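Local coordinates for protein lamina-associated polypeptide 2 isoforms alpha/zeta (Mus musculus, PDB 2V0X) that forms a dimer through its alpha-specific C-terminal coiled-coil domain and belongs to the nuclear lamina, where it probably binds A-type lamins and chromatin, at the interface of chains A and B. Residues are numbered along the deposited sequence; one frame, centred on the assembly and turned at random. Chains: chain A/B, Lamina-associated polypeptide 2 isoforms alpha/zeta.

Contact 1: the interface of chains A and B. Residues chain A 75-78, 107; chain B 191, 195, 218-220.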
loop_
_atom_site.group_PDB
_atom_site.type_symbol
_atom_site.label_atom_id
_atom_site.label_comp_id
_atom_site.label_asym_id
_atom_site.label_seq_id
_atom_site.Cartn_x
_atom_site.Cartn_y
_atom_site.Cartn_z
ATOM N N PRO A 75 10.009 -7.159 -9.704
ATOM C CA PRO A 75 11.026 -7.092 -10.759
ATOM C C PRO A 75 12.228 -8.001 -10.488
ATOM O O PRO A 75 12.699 -8.130 -9.356
ATOM C CB PRO A 75 11.391 -5.616 -10.795
ATOM C CG PRO A 75 11.234 -5.203 -9.366
ATOM C CD PRO A 75 9.961 -5.908 -8.934
ATOM N N LYS A 76 12.680 -8.655 -11.547
ATOM C CA LYS A 76 13.793 -9.576 -11.466
ATOM C C LYS A 76 15.141 -8.876 -11.593
ATOM O O LYS A 76 15.250 -7.774 -12.148
ATOM C CB LYS A 76 13.650 -10.633 -12.562
ATOM C CG LYS A 76 12.346 -11.413 -12.494
ATOM C CD LYS A 76 12.121 -12.195 -13.774
ATOM C CE LYS A 76 10.900 -13.097 -13.668
ATOM N NZ LYS A 76 11.067 -14.129 -12.607
ATOM N N VAL A 77 16.170 -9.527 -11.075
ATOM C CA VAL A 77 17.515 -8.976 -11.166
ATOM C C VAL A 77 17.997 -9.326 -12.580
ATOM O O VAL A 77 18.079 -10.493 -12.938
ATOM C CB VAL A 77 18.460 -9.580 -10.082
ATOM C CG1 VAL A 77 19.856 -8.946 -10.172
ATOM C CG2 VAL A 77 17.875 -9.359 -8.702
ATOM N N ASP A 78 18.248 -8.306 -13.390
ATOM C CA ASP A 78 18.700 -8.495 -14.767
ATOM C C ASP A 78 19.847 -9.496 -14.874
ATOM O O ASP A 78 20.799 -9.453 -14.082
ATOM C CB ASP A 78 19.157 -7.163 -15.351
ATOM C CG ASP A 78 18.102 -6.096 -15.248
ATOM O OD1 ASP A 78 17.604 -5.659 -16.305
ATOM O OD2 ASP A 78 17.772 -5.702 -14.110
ATOM N N ASP A 107 16.642 -9.122 0.870
ATOM C CA ASP A 107 16.029 -9.222 -0.451
ATOM C C ASP A 107 14.587 -9.700 -0.319
ATOM O O ASP A 107 13.695 -9.177 -0.961
ATOM C CB ASP A 107 16.786 -10.193 -1.359
ATOM C CG ASP A 107 16.318 -10.108 -2.800
ATOM O OD1 ASP A 107 16.240 -8.976 -3.342
ATOM O OD2 ASP A 107 16.008 -11.169 -3.384
ATOM N N ARG B 191 16.626 -2.657 -3.348
ATOM C CA ARG B 191 17.180 -3.830 -4.019
ATOM C C ARG B 191 18.272 -3.505 -5.029
ATOM O O ARG B 191 19.154 -4.331 -5.258
ATOM C CB ARG B 191 16.070 -4.698 -4.649
ATOM C CG ARG B 191 15.134 -5.334 -3.607
ATOM C CD ARG B 191 13.980 -6.102 -4.253
ATOM N NE ARG B 191 14.425 -7.289 -4.979
ATOM C CZ ARG B 191 14.085 -7.579 -6.231
ATOM N NH1 ARG B 191 13.296 -6.763 -6.915
ATOM N NH2 ARG B 191 14.497 -8.713 -6.789
ATOM N N TRP B 195 21.750 -5.476 -4.725
ATOM C CA TRP B 195 22.296 -6.306 -5.791
ATOM C C TRP B 195 23.555 -5.773 -6.474
ATOM O O TRP B 195 24.317 -6.554 -7.041
ATOM C CB TRP B 195 21.217 -6.662 -6.822
ATOM C CG TRP B 195 20.299 -7.696 -6.295
ATOM C CD1 TRP B 195 19.108 -7.483 -5.643
ATOM C CD2 TRP B 195 20.530 -9.114 -6.252
ATOM N NE1 TRP B 195 18.602 -8.673 -5.189
ATOM C CE2 TRP B 195 19.449 -9.690 -5.548
ATOM C CE3 TRP B 195 21.546 -9.947 -6.735
ATOM C CZ2 TRP B 195 19.353 -11.066 -5.308
ATOM C CZ3 TRP B 195 21.456 -11.318 -6.501
ATOM C CH2 TRP B 195 20.366 -11.868 -5.793
ATOM N N THR B 218 12.177 -5.593 -14.743
ATOM C CA THR B 218 13.465 -5.902 -14.131
ATOM C C THR B 218 13.973 -4.703 -13.310
ATOM O O THR B 218 13.627 -3.551 -13.579
ATOM C CB THR B 218 14.543 -6.320 -15.168
ATOM O OG1 THR B 218 14.835 -5.221 -16.030
ATOM C CG2 THR B 218 14.082 -7.518 -15.987
ATOM N N LEU B 219 14.830 -4.990 -12.341
ATOM C CA LEU B 219 15.390 -3.971 -11.451
ATOM C C LEU B 219 16.076 -2.834 -12.216
ATOM O O LEU B 219 15.923 -1.661 -11.877
ATOM C CB LEU B 219 16.382 -4.656 -10.511
ATOM C CG LEU B 219 16.408 -4.419 -9.002
ATOM C CD1 LEU B 219 15.012 -4.471 -8.404
ATOM C CD2 LEU B 219 17.324 -5.475 -8.382
ATOM N N PHE B 220 16.781 -3.173 -13.290
ATOM C CA PHE B 220 17.497 -2.155 -14.048
ATOM C C PHE B 220 17.062 -1.970 -15.505
ATOM O O PHE B 220 17.653 -1.154 -16.232
ATOM C CB PHE B 220 19.001 -2.443 -13.993
ATOM C CG PHE B 220 19.563 -2.516 -12.597
ATOM C CD1 PHE B 220 19.908 -3.743 -12.041
ATOM C CD2 PHE B 220 19.808 -1.357 -11.873
ATOM C CE1 PHE B 220 20.504 -3.817 -10.776
ATOM C CE2 PHE B 220 20.402 -1.408 -10.610
ATOM C CZ PHE B 220 20.751 -2.638 -10.060
HETATM O O HOH W 1 15.587 -10.945 -5.814
#
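B:Arg191 and B:Trp195, one turn apart on a helix, both point N-H groups at the carboxylate of A:Asp107, and this charged cluster anchors one side of the contact. The salt bridge runs from the guanidinium NE of B:Arg191 to A:Asp107 OD1 at 3.0 Å, on the syn side of the carboxylate. The indole NE1 of B:Trp195 gives a nearly straight bond to the same OD1, but from the opposite face and well above the carboxylate plane. The other carboxylate oxygen, OD2, is tied to NH2 of B:Arg191 through a water. An aspartate suits this place because its two oxygens serve arginine, indole and water together.

Hydrogen bonds that use the backbone, with a side-chain pair at their end, come next. Bent at its third torsion (chi3 67°), B:Arg191 turns NH1 and NH2 end-on to the carbonyl O of A:Pro75, with NH1 at 2.9 Å. Arginine fits because its coplanar N-H groups can serve both partners. An alanine in place of B:Arg191 would probably leave the A:Asp107 carboxylate without its charged mate and the A:Pro75 carbonyl without these two donors. The amide N of B:Leu219 reaches A:Lys76 O at 2.8 Å, part of a parallel beta bridge between A:Lys76 and B:Thr218. A:Asp78 closes this strip: its OD1 takes the hydroxyl OG1 of B:Thr218 from above the carboxylate plane, and its OD2 takes the amide N of B:Phe220 at 2.8 Å.

Apolar contact fills the middle. A:Val77 lays CG2 over the indole face of B:Trp195, 3.5 Å from the five-membered ring centroid. Tryptophan supplies both a broad face and an edge N-H; a branched valine brings both methyls to that face. A:Val77 CG2 also meets B:Leu219 CD2 at 3.9 Å.

In the fold, loop 75-78 of chain A runs beside loop 218-220 of chain B, with A:Asp107 on helix 100-146 and the arginine and tryptophan near the end of helix 152-196.

Contact 2: the interface of chains A and B. Residues chain A 128, 131-132, 135; chain B 35, 166-167, 170, 174.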
loop_
_atom_site.group_PDB
_atom_site.type_symbol
_atom_site.label_atom_id
_atom_site.label_comp_id
_atom_site.label_asym_id
_atom_site.label_seq_id
_atom_site.Cartn_x
_atom_site.Cartn_y
_atom_site.Cartn_z
ATOM N N ALA A 128 -11.231 1.930 -8.214
ATOM C CA ALA A 128 -11.429 3.065 -9.117
ATOM C C ALA A 128 -12.564 2.794 -10.105
ATOM O O ALA A 128 -13.457 3.628 -10.292
ATOM C CB ALA A 128 -10.142 3.364 -9.883
ATOM N N ALA A 131 -15.928 2.607 -8.252
ATOM C CA ALA A 131 -16.338 3.945 -7.817
ATOM C C ALA A 131 -16.981 4.643 -9.007
ATOM O O ALA A 131 -18.029 5.282 -8.879
ATOM C CB ALA A 131 -15.120 4.754 -7.323
ATOM N N LYS A 132 -16.356 4.479 -10.168
ATOM C CA LYS A 132 -16.841 5.073 -11.404
ATOM C C LYS A 132 -18.189 4.521 -11.850
ATOM O O LYS A 132 -19.093 5.291 -12.194
ATOM C CB LYS A 132 -15.817 4.884 -12.532
ATOM C CG LYS A 132 -14.926 6.092 -12.755
ATOM C CD LYS A 132 -15.714 7.241 -13.372
ATOM C CE LYS A 132 -14.955 8.562 -13.277
ATOM N NZ LYS A 132 -14.712 8.967 -11.859
ATOM N N GLN A 135 -20.868 5.695 -9.706
ATOM C CA GLN A 135 -21.154 7.088 -10.012
ATOM C C GLN A 135 -22.130 7.192 -11.193
ATOM O O GLN A 135 -23.111 7.953 -11.134
ATOM C CB GLN A 135 -19.846 7.835 -10.297
ATOM C CG GLN A 135 -20.011 9.342 -10.367
ATOM C CD GLN A 135 -18.728 10.105 -10.066
ATOM O OE1 GLN A 135 -17.641 9.743 -10.531
ATOM N NE2 GLN A 135 -18.848 11.160 -9.264
ATOM N N LEU B 35 -9.432 4.979 -17.934
ATOM C CA LEU B 35 -9.196 4.670 -16.522
ATOM C C LEU B 35 -7.877 3.915 -16.306
ATOM O O LEU B 35 -7.052 4.313 -15.479
ATOM C CB LEU B 35 -10.382 3.854 -15.979
ATOM C CG LEU B 35 -10.577 3.526 -14.490
ATOM C CD1 LEU B 35 -9.625 2.427 -14.031
ATOM C CD2 LEU B 35 -10.441 4.785 -13.643
ATOM N N ALA B 166 -18.970 9.027 -4.129
ATOM C CA ALA B 166 -18.424 8.131 -5.159
ATOM C C ALA B 166 -17.214 8.756 -5.848
ATOM O O ALA B 166 -16.237 8.063 -6.127
ATOM C CB ALA B 166 -19.494 7.741 -6.204
ATOM N N SER B 167 -17.256 10.060 -6.108
ATOM C CA SER B 167 -16.104 10.695 -6.740
ATOM C C SER B 167 -14.949 10.763 -5.725
ATOM O O SER B 167 -13.794 10.626 -6.093
ATOM C CB SER B 167 -16.450 12.085 -7.278
ATOM O OG SER B 167 -17.130 12.825 -6.297
ATOM N N CYS B 170 -13.208 7.537 -5.889
ATOM C CA CYS B 170 -12.371 7.400 -7.071
ATOM C C CYS B 170 -11.063 8.155 -6.811
ATOM O O CYS B 170 -9.991 7.644 -7.125
ATOM C CB CYS B 170 -13.069 7.937 -8.332
ATOM S SG CYS B 170 -12.259 7.386 -9.885
ATOM N N PHE B 174 -7.089 6.656 -6.553
ATOM C CA PHE B 174 -5.912 7.130 -7.275
ATOM C C PHE B 174 -4.774 7.479 -6.304
ATOM O O PHE B 174 -3.608 7.250 -6.608
ATOM C CB PHE B 174 -6.250 8.302 -8.205
ATOM C CG PHE B 174 -6.818 7.862 -9.516
ATOM C CD1 PHE B 174 -8.153 7.468 -9.614
ATOM C CD2 PHE B 174 -5.998 7.717 -10.625
ATOM C CE1 PHE B 174 -8.659 6.922 -10.796
ATOM C CE2 PHE B 174 -6.491 7.173 -11.810
ATOM C CZ PHE B 174 -7.826 6.772 -11.891
#
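A:Ala131 sets its methyl against the backbone of B:Cys170, where two long helices of the dimer pack closely. A:Ala131 CB lies 3.8 Å from B:Cys170 CA and also touches the carbonyl O of B:Ala166, one turn earlier. In return, the methyl of B:Ala166 rests near the backbone O of A:Ala131. Alanine fits both places because a small side chain lets the helix backbones come near each other.

B:Cys170 carries its sulfur with SG anti to the backbone N (chi1 -165°), a turn that brings it toward A:Lys132. The terminal nitrogen NZ of A:Lys132 stands 3.5 Å from B:Cys170 SG, a contact rather than an assigned hydrogen bond. The lysine chain bends at its second and fourth torsions, which folds its tip back toward the cysteine. A thiol is compact and polarisable, and so can sit beside the lysine's amino group, which is likely to be charged, while its CB still packs on A:Ala131.

At one end, A:Gln135, with CG anti to the backbone N (chi1 -169°) and the chain extended beyond it, brings NE2 tip first to within 3.2 Å of B:Ser167 CB. The serine hydroxyl OG is not bonded to it; a small serine suits the spot because it lets the tip approach. At the other end, the methyl CB of A:Ala128 meets the ring atom CE1 of B:Phe174 at 4.0 Å; CD2 of the poorly ordered B:Leu35 lies nearby, at the edge of that ring and in its plane.

Among the first-shell side chains themselves, a weak hydrogen bond of 3.3 Å from A:Lys132 NZ to the carboxamide OE1 of A:Gln135 links the two long side chains and may steady the lysine tip. No nitrogen or oxygen pair bonds across this patch, so close packing appears to carry the contact.

The site joins helix 100-146 of chain A to helix 152-196 of chain B, and probably contributes to the coiled-coil packing by which the protein dimerises.

The centres of contact 1 and contact 2 lie about 33 Å apart along the dimer, yet they draw on the same pair of long helices, 100-146 of chain A and 152-196 of chain B. Contact 2 uses the later part of the first helix and the first half of the second, with B:Leu35 from a shorter helix; contact 1 uses the start of the first and the end of the second, adding loops from both chains. Mainly apolar helix packing and a polar, loop-assisted clasp secure the two chains at separate points. Because the interface is two-fold symmetric, each contact has a twin, which spreads the hold along the dimer.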